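Local coordinates for protein oxidoreductase, putative (Neosartorya fumigata, PDB 6SKX) that catalyses the NADPH-dependent reductive amination of carbonyl compounds, probably by reducing imines formed from ketones or aldehydes and amines, at residues S2-F7 and S58-I63. Sequence-based numbering, arbitrary orientation.
Sequences SSVSIF and SDLIII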
loop_
_atom_site.group_PDB
_atom_site.type_symbol
_atom_site.label_atom_id
_atom_site.label_comp_id
_atom_site.label_asym_id
_atom_site.label_seq_id
_atom_site.Cartn_x
_atom_site.Cartn_y
_atom_site.Cartn_z
ATOM N N SER A 2 -32.094 20.500 17.466
ATOM C CA SER A 2 -32.270 19.025 17.549
ATOM C C SER A 2 -31.299 18.434 18.577
ATOM O O SER A 2 -30.444 19.159 19.048
ATOM C CB SER A 2 -32.171 18.327 16.232
ATOM O OG SER A 2 -32.711 17.021 16.326
ATOM N N SER A 3 -31.430 17.146 18.882
ATOM C CA SER A 3 -30.582 16.537 19.931
ATOM C C SER A 3 -29.894 15.260 19.454
ATOM O O SER A 3 -30.248 14.749 18.409
ATOM C CB SER A 3 -31.396 16.259 21.150
ATOM O OG SER A 3 -32.185 15.109 20.954
ATOM N N VAL A 4 -28.956 14.781 20.263
ATOM C CA VAL A 4 -28.183 13.538 20.021
ATOM C C VAL A 4 -27.618 13.068 21.361
ATOM O O VAL A 4 -27.445 13.885 22.230
ATOM C CB VAL A 4 -27.087 13.780 18.973
ATOM C CG1 VAL A 4 -25.863 14.451 19.550
ATOM C CG2 VAL A 4 -26.700 12.510 18.263
ATOM N N SER A 5 -27.398 11.774 21.523
ATOM C CA SER A 5 -26.788 11.219 22.758
ATOM C C SER A 5 -25.627 10.310 22.352
ATOM O O SER A 5 -25.871 9.429 21.516
ATOM C CB SER A 5 -27.827 10.451 23.544
ATOM O OG SER A 5 -27.314 10.083 24.780
ATOM N N ILE A 6 -24.413 10.545 22.853
ATOM C CA ILE A 6 -23.170 9.829 22.416
ATOM C C ILE A 6 -22.728 8.913 23.560
ATOM O O ILE A 6 -22.646 9.392 24.711
ATOM C CB ILE A 6 -22.032 10.817 22.103
ATOM C CG1 ILE A 6 -22.432 11.929 21.127
ATOM C CG2 ILE A 6 -20.772 10.084 21.672
ATOM C CD1 ILE A 6 -22.725 11.452 19.763
ATOM N N PHE A 7 -22.352 7.684 23.247
ATOM C CA PHE A 7 -21.706 6.757 24.213
ATOM C C PHE A 7 -20.242 6.574 23.815
ATOM O O PHE A 7 -19.966 5.930 22.730
ATOM C CB PHE A 7 -22.471 5.430 24.245
ATOM C CG PHE A 7 -23.681 5.429 25.157
ATOM C CD1 PHE A 7 -24.909 5.881 24.710
ATOM C CD2 PHE A 7 -23.597 4.961 26.460
ATOM C CE1 PHE A 7 -26.017 5.886 25.551
ATOM C CE2 PHE A 7 -24.701 4.983 27.304
ATOM C CZ PHE A 7 -25.904 5.470 26.852
ATOM N N SER A 58 -31.995 11.248 24.415
ATOM C CA SER A 58 -32.356 11.511 23.004
ATOM C C SER A 58 -32.918 10.255 22.347
ATOM O O SER A 58 -32.684 9.186 22.857
ATOM C CB SER A 58 -31.138 11.967 22.253
ATOM O OG SER A 58 -31.469 12.343 20.941
ATOM N N ASP A 59 -33.696 10.429 21.286
ATOM C CA ASP A 59 -34.127 9.277 20.449
ATOM C C ASP A 59 -32.993 8.827 19.501
ATOM O O ASP A 59 -33.069 7.673 19.010
ATOM C CB ASP A 59 -35.421 9.618 19.688
ATOM C CG ASP A 59 -36.688 9.352 20.496
ATOM O OD1 ASP A 59 -36.537 8.908 21.677
ATOM O OD2 ASP A 59 -37.818 9.600 19.951
ATOM N N LEU A 60 -32.011 9.693 19.244
ATOM C CA LEU A 60 -30.851 9.363 18.374
ATOM C C LEU A 60 -29.628 9.112 19.258
ATOM O O LEU A 60 -29.116 10.046 19.847
ATOM C CB LEU A 60 -30.620 10.494 17.375
ATOM C CG LEU A 60 -29.503 10.270 16.362
ATOM C CD1 LEU A 60 -29.711 8.985 15.591
ATOM C CD2 LEU A 60 -29.406 11.445 15.414
ATOM N N ILE A 61 -29.193 7.864 19.301
ATOM C CA ILE A 61 -28.098 7.353 20.140
ATOM C C ILE A 61 -26.951 6.924 19.225
ATOM O O ILE A 61 -27.203 6.105 18.367
ATOM C CB ILE A 61 -28.682 6.221 20.997
ATOM C CG1 ILE A 61 -29.700 6.787 21.999
ATOM C CG2 ILE A 61 -27.590 5.435 21.701
ATOM C CD1 ILE A 61 -30.746 5.795 22.283
ATOM N N ILE A 62 -25.768 7.548 19.367
ATOM C CA ILE A 62 -24.542 7.263 18.562
ATOM C C ILE A 62 -23.541 6.581 19.494
ATOM O O ILE A 62 -23.179 7.146 20.536
ATOM C CB ILE A 62 -23.902 8.523 17.953
ATOM C CG1 ILE A 62 -24.911 9.508 17.348
ATOM C CG2 ILE A 62 -22.835 8.124 16.950
ATOM C CD1 ILE A 62 -25.386 9.146 16.001
ATOM N N ILE A 63 -23.168 5.361 19.172
ATOM C CA ILE A 63 -22.274 4.568 20.047
ATOM C C ILE A 63 -20.908 4.506 19.382
ATOM O O ILE A 63 -20.837 4.091 18.206
ATOM C CB ILE A 63 -22.869 3.166 20.275
ATOM C CG1 ILE A 63 -24.340 3.245 20.701
ATOM C CG2 ILE A 63 -22.020 2.391 21.267
ATOM C CD1 ILE A 63 -24.997 1.898 20.866
#
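Val4, Ile6 and Ile62 meet on one face of two neighbouring parallel strands, 3-7 and 60-63, in the Rossmann-type NADP-binding domain. The strand axes run 26° from parallel, and three backbone hydrogen bonds join them: Ser5 N to Leu60 O, Ile62 N to Ser5 O (2.9 Å, N-H...O 169°) and Phe7 N to Ile62 O. Ile62 receives two neighbours: Val4 CG2, anti to its backbone N, comes within 3.6 Å of Ile62 CG1, while Ile6 lies alongside, its CD1 3.6 Å from Ile62 CB. With chi2 of -67°, Ile6 folds that CD1 back toward the partner strand. Strand 86-89 continues the sheet on the far side of strand 60-63, with Ile88 against Leu60 and Ile62. On the other face Phe7 and Ile61 point the same way; Ile61 CG2 approaches Phe7 CD1 obliquely at 4.1 Å, and helix 68-75 packs on Phe7 and Ile63. Ser5 OG is hydrogen-bonded to Gly54 O. Strand 3-7 leads into the glycine-rich turn containing Leu9, an NADP-binding residue. At the opposite end Ser58 OG, in the loop leading into strand 60-63, hydrogen-bonds Ser3 OG tip to tip at 2.9 Å and closes an ST turn by accepting a hydrogen bond from Leu60 N at 3.2 Å.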